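PDB 3K2Y: uncharacterized protein lp_0118 from Lactobacillus plantarum, which is uncharacterized but probably binds nucleic acid through its HIRAN domain, a small antiparallel beta barrel. Local coordinates for residues Asp9-Val14 / Gly61-Tyr66; Thr27-Gly32 / Thr86-Gln91; Ala34-Arg39 / Leu55-Leu60. One frame throughout, in Å; residues are numbered along the deposited sequence.

Interaction 1: Asp9-Val14 / Gly61-Tyr66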
loop_
_atom_site.group_PDB
_atom_site.type_symbol
_atom_site.label_atom_id
_atom_site.label_comp_id
_atom_site.label_asym_id
_atom_site.label_seq_id
_atom_site.Cartn_x
_atom_site.Cartn_y
_atom_site.Cartn_z
ATOM N N ASP A 9 -3.736 10.693 20.499
ATOM C CA ASP A 9 -3.798 11.883 19.666
ATOM C C ASP A 9 -4.699 11.653 18.465
ATOM O O ASP A 9 -5.282 10.582 18.313
ATOM C CB ASP A 9 -2.402 12.287 19.196
ATOM C CG ASP A 9 -2.186 13.787 19.251
ATOM O OD1 ASP A 9 -3.099 14.543 18.845
ATOM O OD2 ASP A 9 -1.100 14.211 19.698
ATOM N N THR A 10 -4.812 12.666 17.614
ATOM C CA THR A 10 -5.650 12.576 16.430
ATOM C C THR A 10 -4.837 12.253 15.187
ATOM O O THR A 10 -3.675 12.639 15.074
ATOM C CB THR A 10 -6.407 13.892 16.187
ATOM O OG1 THR A 10 -5.478 14.981 16.175
ATOM C CG2 THR A 10 -7.438 14.120 17.274
ATOM N N VAL A 11 -5.455 11.536 14.255
ATOM C CA VAL A 11 -4.788 11.173 13.012
ATOM C C VAL A 11 -5.755 11.299 11.841
ATOM O O VAL A 11 -6.972 11.381 12.027
ATOM C CB VAL A 11 -4.244 9.716 13.049
ATOM C CG1 VAL A 11 -3.210 9.569 14.151
ATOM C CG2 VAL A 11 -5.381 8.739 13.250
ATOM N N THR A 12 -5.202 11.322 10.635
ATOM C CA THR A 12 -6.011 11.427 9.431
ATOM C C THR A 12 -5.982 10.085 8.718
ATOM O O THR A 12 -4.967 9.388 8.738
ATOM C CB THR A 12 -5.460 12.504 8.484
ATOM O OG1 THR A 12 -5.308 13.738 9.200
ATOM C CG2 THR A 12 -6.411 12.713 7.312
ATOM N N VAL A 13 -7.099 9.721 8.099
ATOM C CA VAL A 13 -7.188 8.461 7.375
ATOM C C VAL A 13 -7.164 8.746 5.880
ATOM O O VAL A 13 -8.067 9.389 5.345
ATOM C CB VAL A 13 -8.484 7.698 7.723
ATOM C CG1 VAL A 13 -8.462 6.326 7.078
ATOM C CG2 VAL A 13 -8.628 7.569 9.230
ATOM N N VAL A 14 -6.121 8.266 5.212
ATOM C CA VAL A 14 -5.962 8.472 3.781
ATOM C C VAL A 14 -6.174 7.176 3.010
ATOM O O VAL A 14 -6.467 6.130 3.599
ATOM C CB VAL A 14 -4.552 9.005 3.461
ATOM C CG1 VAL A 14 -4.315 10.311 4.195
ATOM C CG2 VAL A 14 -3.504 7.980 3.863
ATOM N N GLY A 61 -9.445 2.851 5.057
ATOM C CA GLY A 61 -8.193 3.375 4.545
ATOM C C GLY A 61 -7.011 3.068 5.441
ATOM O O GLY A 61 -6.918 1.980 6.004
ATOM N N TYR A 62 -6.101 4.032 5.569
ATOM C CA TYR A 62 -4.908 3.870 6.394
ATOM C C TYR A 62 -4.601 5.116 7.198
ATOM O O TYR A 62 -5.081 6.203 6.881
ATOM C CB TYR A 62 -3.685 3.571 5.526
ATOM C CG TYR A 62 -3.669 2.192 4.931
ATOM C CD1 TYR A 62 -4.389 1.897 3.776
ATOM C CD2 TYR A 62 -2.960 1.165 5.548
ATOM C CE1 TYR A 62 -4.407 0.608 3.253
ATOM C CE2 TYR A 62 -2.972 -0.122 5.037
ATOM C CZ TYR A 62 -3.698 -0.396 3.892
ATOM O OH TYR A 62 -3.734 -1.684 3.417
ATOM N N ILE A 63 -3.795 4.949 8.245
ATOM C CA ILE A 63 -3.369 6.084 9.060
ATOM C C ILE A 63 -2.318 6.742 8.172
ATOM O O ILE A 63 -1.451 6.051 7.641
ATOM C CB ILE A 63 -2.662 5.637 10.368
ATOM C CG1 ILE A 63 -3.592 4.763 11.219
ATOM C CG2 ILE A 63 -2.194 6.864 11.147
ATOM C CD1 ILE A 63 -4.709 5.511 11.901
ATOM N N ALA A 64 -2.393 8.059 8.003
ATOM C CA ALA A 64 -1.432 8.784 7.172
ATOM C C ALA A 64 0.005 8.388 7.510
ATOM O O ALA A 64 0.357 8.233 8.680
ATOM C CB ALA A 64 -1.620 10.278 7.349
ATOM N N ARG A 65 0.825 8.230 6.473
ATOM C CA ARG A 65 2.227 7.832 6.615
ATOM C C ARG A 65 3.061 8.719 7.540
ATOM O O ARG A 65 4.008 8.244 8.172
ATOM C CB ARG A 65 2.889 7.761 5.234
ATOM C CG ARG A 65 4.363 7.385 5.257
ATOM C CD ARG A 65 4.911 7.207 3.850
ATOM N NE ARG A 65 4.349 6.032 3.187
ATOM C CZ ARG A 65 4.545 5.726 1.907
ATOM N NH1 ARG A 65 5.291 6.510 1.138
ATOM N NH2 ARG A 65 3.995 4.635 1.394
ATOM N N TYR A 66 2.715 10.001 7.622
ATOM C CA TYR A 66 3.446 10.924 8.487
ATOM C C TYR A 66 2.931 10.882 9.932
ATOM O O TYR A 66 3.255 11.754 10.738
ATOM C CB TYR A 66 3.353 12.349 7.930
ATOM C CG TYR A 66 1.939 12.850 7.789
ATOM C CD1 TYR A 66 1.311 13.530 8.829
ATOM C CD2 TYR A 66 1.210 12.604 6.625
ATOM C CE1 TYR A 66 -0.013 13.951 8.718
ATOM C CE2 TYR A 66 -0.112 13.017 6.503
ATOM C CZ TYR A 66 -0.718 13.688 7.552
ATOM O OH TYR A 66 -2.028 14.086 7.430
#
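This is an antiparallel strand pairing in the barrel wall, between the end of strand 4-14 and the end of strand 59-63. Val-14 and Tyr-62 form a hydrogen-bonded pair. Val-14 N donates to Tyr-62 O at 2.9 Å, and Tyr-62 N returns a bond to Val-14 O at 2.9 Å. Past the strand end, Ala-64 N donates to Thr-12 O at 3.0 Å, nearly along the C=O axis. Val-13 and Ile-63 are the non-hydrogen-bonded pair between these bonds. Strand 4-14 also bonds to strand 96-103 on its other edge, so this pairing belongs to the closed six-stranded antiparallel barrel of the HIRAN domain. The buried face carries Val-11, Val-13 and Ile-63. The Ile-63 and Val-11 side chains cross obliquely, with Ile-63 CD1 3.6 Å from Val-11 CG2. Val-13 CG1, anti to its backbone N (chi1 -173°), lies 3.4 Å from Tyr-62 O. On the other face Val-14 CG1 packs on Ala-64 CB at 4.1 Å. At the backbone angles of Gly-61 a side chain would jam against the preceding carbonyl, and a beta carbon would also hit Val-14 O. The Tyr-62 ring extends off the strand pair, and its OH is hydrogen-bonded to Lys-59 NZ and Glu-40 OE1.

Interaction 2: Thr27-Gly32 / Thr86-Gln91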
loop_
_atom_site.group_PDB
_atom_site.type_symbol
_atom_site.label_atom_id
_atom_site.label_comp_id
_atom_site.label_asym_id
_atom_site.label_seq_id
_atom_site.Cartn_x
_atom_site.Cartn_y
_atom_site.Cartn_z
ATOM N N THR A 27 -20.868 5.315 4.843
ATOM C CA THR A 27 -22.258 5.485 5.246
ATOM C C THR A 27 -22.534 4.712 6.532
ATOM O O THR A 27 -23.371 5.111 7.336
ATOM C CB THR A 27 -23.223 4.977 4.154
ATOM O OG1 THR A 27 -22.846 5.529 2.885
ATOM C CG2 THR A 27 -24.652 5.391 4.474
ATOM N N THR A 28 -21.831 3.598 6.719
ATOM C CA THR A 28 -22.005 2.781 7.916
ATOM C C THR A 28 -21.241 3.400 9.084
ATOM O O THR A 28 -21.073 2.777 10.136
ATOM C CB THR A 28 -21.493 1.336 7.698
ATOM O OG1 THR A 28 -20.071 1.346 7.521
ATOM C CG2 THR A 28 -22.145 0.725 6.466
ATOM N N LEU A 29 -20.789 4.635 8.891
ATOM C CA LEU A 29 -20.030 5.351 9.907
ATOM C C LEU A 29 -20.542 6.769 10.118
ATOM O O LEU A 29 -20.862 7.480 9.162
ATOM C CB LEU A 29 -18.547 5.378 9.511
ATOM C CG LEU A 29 -17.552 6.272 10.258
ATOM C CD1 LEU A 29 -16.138 5.819 9.942
ATOM C CD2 LEU A 29 -17.743 7.732 9.853
ATOM N N ARG A 30 -20.611 7.174 11.381
ATOM C CA ARG A 30 -21.067 8.510 11.750
ATOM C C ARG A 30 -20.059 9.134 12.709
ATOM O O ARG A 30 -19.398 8.426 13.465
ATOM C CB ARG A 30 -22.440 8.437 12.429
ATOM C CG ARG A 30 -23.604 8.913 11.566
ATOM C CD ARG A 30 -23.859 8.006 10.367
ATOM N NE ARG A 30 -24.841 8.592 9.454
ATOM C CZ ARG A 30 -25.296 7.999 8.355
ATOM N NH1 ARG A 30 -24.861 6.794 8.021
ATOM N NH2 ARG A 30 -26.180 8.616 7.582
ATOM N N VAL A 31 -19.937 10.456 12.673
ATOM C CA VAL A 31 -19.009 11.154 13.556
ATOM C C VAL A 31 -19.209 10.692 14.998
ATOM O O VAL A 31 -20.333 10.419 15.417
ATOM C CB VAL A 31 -19.224 12.681 13.489
ATOM C CG1 VAL A 31 -18.263 13.392 14.429
ATOM C CG2 VAL A 31 -19.035 13.164 12.062
ATOM N N GLY A 32 -18.115 10.597 15.749
ATOM C CA GLY A 32 -18.202 10.168 17.134
ATOM C C GLY A 32 -18.374 8.667 17.295
ATOM O O GLY A 32 -18.647 8.179 18.392
ATOM N N THR A 86 -13.546 11.552 14.526
ATOM C CA THR A 86 -13.547 12.922 15.012
ATOM C C THR A 86 -14.112 13.906 13.976
ATOM O O THR A 86 -14.893 14.802 14.321
ATOM C CB THR A 86 -12.105 13.331 15.424
ATOM O OG1 THR A 86 -12.128 13.888 16.741
ATOM C CG2 THR A 86 -11.505 14.333 14.451
ATOM N N VAL A 87 -13.728 13.723 12.712
ATOM C CA VAL A 87 -14.181 14.570 11.603
ATOM C C VAL A 87 -14.472 13.683 10.397
ATOM O O VAL A 87 -13.751 12.720 10.152
ATOM C CB VAL A 87 -13.098 15.593 11.213
ATOM C CG1 VAL A 87 -13.500 16.325 9.942
ATOM C CG2 VAL A 87 -12.895 16.576 12.339
ATOM N N LEU A 88 -15.511 14.004 9.631
ATOM C CA LEU A 88 -15.825 13.169 8.482
ATOM C C LEU A 88 -15.678 13.815 7.104
ATOM O O LEU A 88 -14.954 13.285 6.266
ATOM C CB LEU A 88 -17.255 12.642 8.625
ATOM C CG LEU A 88 -17.785 11.797 7.464
ATOM C CD1 LEU A 88 -16.965 10.524 7.310
ATOM C CD2 LEU A 88 -19.257 11.470 7.662
ATOM N N ASP A 89 -16.348 14.940 6.855
ATOM C CA ASP A 89 -16.257 15.601 5.544
ATOM C C ASP A 89 -16.437 14.553 4.438
ATOM O O ASP A 89 -15.637 14.455 3.510
ATOM C CB ASP A 89 -14.920 16.327 5.387
ATOM C CG ASP A 89 -14.831 17.575 6.244
ATOM O OD1 ASP A 89 -15.883 18.037 6.734
ATOM O OD2 ASP A 89 -13.754 18.162 6.482
ATOM N N GLN A 90 -17.510 13.780 4.557
ATOM C CA GLN A 90 -17.840 12.689 3.642
ATOM C C GLN A 90 -17.841 12.891 2.125
ATOM O O GLN A 90 -17.672 11.926 1.384
ATOM C CB GLN A 90 -19.185 12.108 4.049
ATOM C CG GLN A 90 -19.563 10.870 3.282
ATOM C CD GLN A 90 -20.824 10.247 3.816
ATOM O OE1 GLN A 90 -21.834 10.928 3.993
ATOM N NE2 GLN A 90 -20.780 8.942 4.074
ATOM N N GLN A 91 -18.057 14.109 1.645
ATOM C CA GLN A 91 -18.062 14.306 0.199
ATOM C C GLN A 91 -16.654 14.431 -0.345
ATOM O O GLN A 91 -16.417 14.258 -1.542
ATOM C CB GLN A 91 -18.881 15.545 -0.168
ATOM C CG GLN A 91 -20.364 15.424 0.135
ATOM C CD GLN A 91 -21.020 14.280 -0.608
ATOM O OE1 GLN A 91 -20.719 14.038 -1.778
ATOM N NE2 GLN A 91 -21.919 13.570 0.068
#
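Thr-27 lies near the start of the loop that runs from helix 22-25 to strand 34-39. Its backbone N lies 3.7 Å from Gln-90 NE2, a plain packing contact. Gln-90 reaches it with an extended chain, its CG anti to the backbone N (chi1 -173°), and the two side chains cross obliquely. Thr-27 OG1 makes a weak hydrogen bond to Val-23 O, back in the helix. Thr-28 turns away from segment 86-91, and its OG1 is hydrogen-bonded to Thr-25 O. These bonds, the first of them weak, tie the start of the loop to the helix before it.

Leu-29 is the buried residue of the contact. Its CG is anti to the backbone N (chi1 169°), which sends the branch end toward Leu-88. The two leucines meet tip to tip, with Leu-29 CD2 and Leu-88 CD1 3.9 Å apart. Leu-88 points its side chain at the loop, also with CG anti to its N (chi1 177°).

Val-31 uses both methyls. Its CG2 lies across the base of the Leu-88 side chain, 3.9 Å from Leu-88 CB. Its CG1 sits 3.7 Å from Thr-86 O. Leu-88 is thus touched at its base by one loop residue and at its tip by another. Gly-32 then makes a backbone hydrogen bond with Val-85 of strand 80-87. Side-chain contact here is mainly apolar and lies at the surface, where the loop follows the end of strand 80-87 and the residues after it. That strand ends in a classic beta bulge, where Thr-86 and Val-87 both face Glu-96 of strand 96-103.

Interaction 3: Ala34-Arg39 / Leu55-Leu60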
loop_
_atom_site.group_PDB
_atom_site.type_symbol
_atom_site.label_atom_id
_atom_site.label_comp_id
_atom_site.label_asym_id
_atom_site.label_seq_id
_atom_site.Cartn_x
_atom_site.Cartn_y
_atom_site.Cartn_z
ATOM N N ALA A 34 -16.870 4.692 16.925
ATOM C CA ALA A 34 -15.577 4.039 17.071
ATOM C C ALA A 34 -15.231 3.230 15.822
ATOM O O ALA A 34 -16.123 2.806 15.081
ATOM C CB ALA A 34 -15.586 3.131 18.294
ATOM N N VAL A 35 -13.935 3.034 15.588
ATOM C CA VAL A 35 -13.453 2.256 14.447
ATOM C C VAL A 35 -12.346 1.327 14.913
ATOM O O VAL A 35 -11.685 1.592 15.919
ATOM C CB VAL A 35 -12.906 3.156 13.312
ATOM C CG1 VAL A 35 -14.047 3.921 12.656
ATOM C CG2 VAL A 35 -11.866 4.120 13.858
ATOM N N LEU A 36 -12.148 0.236 14.183
ATOM C CA LEU A 36 -11.127 -0.740 14.529
ATOM C C LEU A 36 -9.810 -0.488 13.789
ATOM O O LEU A 36 -9.802 0.001 12.659
ATOM C CB LEU A 36 -11.643 -2.147 14.219
ATOM C CG LEU A 36 -12.958 -2.556 14.895
ATOM C CD1 LEU A 36 -13.423 -3.883 14.336
ATOM C CD2 LEU A 36 -12.774 -2.651 16.403
ATOM N N LEU A 37 -8.698 -0.821 14.440
ATOM C CA LEU A 37 -7.378 -0.644 13.846
ATOM C C LEU A 37 -6.703 -1.984 13.587
ATOM O O LEU A 37 -6.865 -2.936 14.354
ATOM C CB LEU A 37 -6.494 0.209 14.757
ATOM C CG LEU A 37 -6.493 1.729 14.574
ATOM C CD1 LEU A 37 -7.910 2.268 14.565
ATOM C CD2 LEU A 37 -5.683 2.360 15.697
ATOM N N GLN A 38 -5.946 -2.052 12.497
ATOM C CA GLN A 38 -5.246 -3.269 12.129
ATOM C C GLN A 38 -3.827 -2.974 11.676
ATOM O O GLN A 38 -3.605 -2.217 10.729
ATOM C CB GLN A 38 -5.986 -3.991 11.005
ATOM C CG GLN A 38 -5.405 -5.358 10.679
ATOM C CD GLN A 38 -6.136 -6.051 9.543
ATOM O OE1 GLN A 38 -5.918 -5.748 8.367
ATOM N NE2 GLN A 38 -7.023 -6.978 9.891
ATOM N N ARG A 39 -2.869 -3.585 12.362
ATOM C CA ARG A 39 -1.466 -3.420 12.039
ATOM C C ARG A 39 -1.126 -4.324 10.856
ATOM O O ARG A 39 -1.458 -5.510 10.851
ATOM C CB ARG A 39 -0.603 -3.803 13.245
ATOM C CG ARG A 39 0.883 -3.614 13.023
ATOM C CD ARG A 39 1.238 -2.138 12.914
ATOM N NE ARG A 39 2.432 -1.918 12.101
ATOM C CZ ARG A 39 3.631 -2.409 12.388
ATOM N NH1 ARG A 39 3.800 -3.151 13.471
ATOM N NH2 ARG A 39 4.660 -2.164 11.596
ATOM N N LEU A 55 -16.789 -0.946 12.574
ATOM C CA LEU A 55 -17.111 -2.000 13.529
ATOM C C LEU A 55 -17.674 -3.207 12.789
ATOM O O LEU A 55 -17.636 -4.325 13.298
ATOM C CB LEU A 55 -18.125 -1.499 14.564
ATOM C CG LEU A 55 -17.617 -0.427 15.530
ATOM C CD1 LEU A 55 -18.716 -0.068 16.522
ATOM C CD2 LEU A 55 -16.375 -0.943 16.260
ATOM N N GLN A 56 -18.199 -2.970 11.588
ATOM C CA GLN A 56 -18.760 -4.038 10.765
ATOM C C GLN A 56 -17.659 -4.672 9.927
ATOM O O GLN A 56 -17.902 -5.610 9.170
ATOM C CB GLN A 56 -19.869 -3.493 9.853
ATOM C CG GLN A 56 -21.236 -3.366 10.531
ATOM C CD GLN A 56 -21.201 -2.495 11.780
ATOM O OE1 GLN A 56 -20.886 -1.305 11.713
ATOM N NE2 GLN A 56 -21.525 -3.087 12.925
ATOM N N HIS A 57 -16.449 -4.142 10.071
ATOM C CA HIS A 57 -15.285 -4.650 9.364
ATOM C C HIS A 57 -15.240 -4.304 7.881
ATOM O O HIS A 57 -15.048 -5.172 7.033
ATOM C CB HIS A 57 -15.192 -6.162 9.559
ATOM C CG HIS A 57 -15.086 -6.569 10.994
ATOM N ND1 HIS A 57 -13.955 -6.342 11.748
ATOM C CD2 HIS A 57 -15.984 -7.148 11.826
ATOM C CE1 HIS A 57 -14.161 -6.763 12.984
ATOM N NE2 HIS A 57 -15.383 -7.256 13.058
ATOM N N ALA A 58 -15.420 -3.022 7.581
ATOM C CA ALA A 58 -15.364 -2.532 6.211
ATOM C C ALA A 58 -14.188 -1.567 6.191
ATOM O O ALA A 58 -14.143 -0.621 6.979
ATOM C CB ALA A 58 -16.655 -1.809 5.847
ATOM N N LYS A 59 -13.233 -1.807 5.298
ATOM C CA LYS A 59 -12.049 -0.964 5.219
ATOM C C LYS A 59 -12.373 0.489 4.896
ATOM O O LYS A 59 -13.238 0.776 4.071
ATOM C CB LYS A 59 -11.077 -1.525 4.184
ATOM C CG LYS A 59 -9.687 -0.929 4.266
ATOM C CD LYS A 59 -8.730 -1.651 3.345
ATOM C CE LYS A 59 -7.291 -1.256 3.634
ATOM N NZ LYS A 59 -6.330 -2.015 2.788
ATOM N N LEU A 60 -11.668 1.397 5.566
ATOM C CA LEU A 60 -11.846 2.831 5.378
ATOM C C LEU A 60 -10.596 3.463 4.789
ATOM O O LEU A 60 -10.671 4.491 4.113
ATOM C CB LEU A 60 -12.161 3.506 6.713
ATOM C CG LEU A 60 -13.609 3.524 7.199
ATOM C CD1 LEU A 60 -14.194 2.135 7.149
ATOM C CD2 LEU A 60 -13.653 4.069 8.612
#
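Arg-39 NH1 is the best-held polar atom, gripped by one salt bridge, to Asp-76 OD1. Two weak hydrogen bonds steady the same guanidinium, from NE to Ala-49 O and from NH2 to Asp-47 O. This anchor sits at the end of strand 34-39, well away from segment 55-60.

The contact itself is mostly apolar packing and lies at the start of the strand. Leu-36 and Leu-55 carry most of it. The CG of Leu-36 is anti to the carbonyl carbon (chi1 -57°), and its two methyls go to different partners. Leu-36 CD1 comes close to the His-57 ring, 3.3 Å from His-57 CE1, in an oblique approach. Leu-36 CD2 meets Leu-55 CD2 at 4.0 Å, with the two leucine chains crossing at about a right angle. Leu-55 also rests its CG against Ala-34 O at 3.6 Å. Leu-55 O lies 3.5 Å above the plane of the His-57 ring, offset toward the rim.

Strand 50-53 lies between strands 34-39 and 59-63 in the antiparallel barrel. Residues 54-58 form the connection between strands 50-53 and 59-63, and Leu-55 and His-57 on it bend over to reach Leu-36. An alanine at Leu-36 would remove both methyls and would probably loosen the packing of the His-57 ring and of the Leu-55 tip.

Val-35 points to the buried side instead. Its CG1 is anti to the carbonyl carbon (chi1 -69°). The Val-35 and Leu-60 side chains cross obliquely, with Val-35 CG1 4.1 Å from Leu-60 CD2. Val-52 of the intervening strand also packs on Val-35, and Thr-25 of helix 22-25 touches Leu-60.

Overall arrangement
All three contacts belong to one antiparallel barrel, but they work differently. Interaction 1 is held by backbone hydrogen bonds between neighbouring strands and buries Val-11, Val-13 and Ile-63. Interaction 3 is also partly buried, yet its segments meet without hydrogen bonds between them, mostly through side chains, around an intervening strand. Interaction 2 is a surface contact, its centre about 13 Å from the centre of the chain, and joins a loop to a strand end by mainly apolar packing. Interactions 1 and 3 share strand 59-63 and touch where Val-13 CG1 packs on Leu-60 O. Leu-29 links interactions 2 and 3, since its CD1 packs on Leu-60 CD2 and Val-35 CG1. Interactions 1 and 2 do not touch.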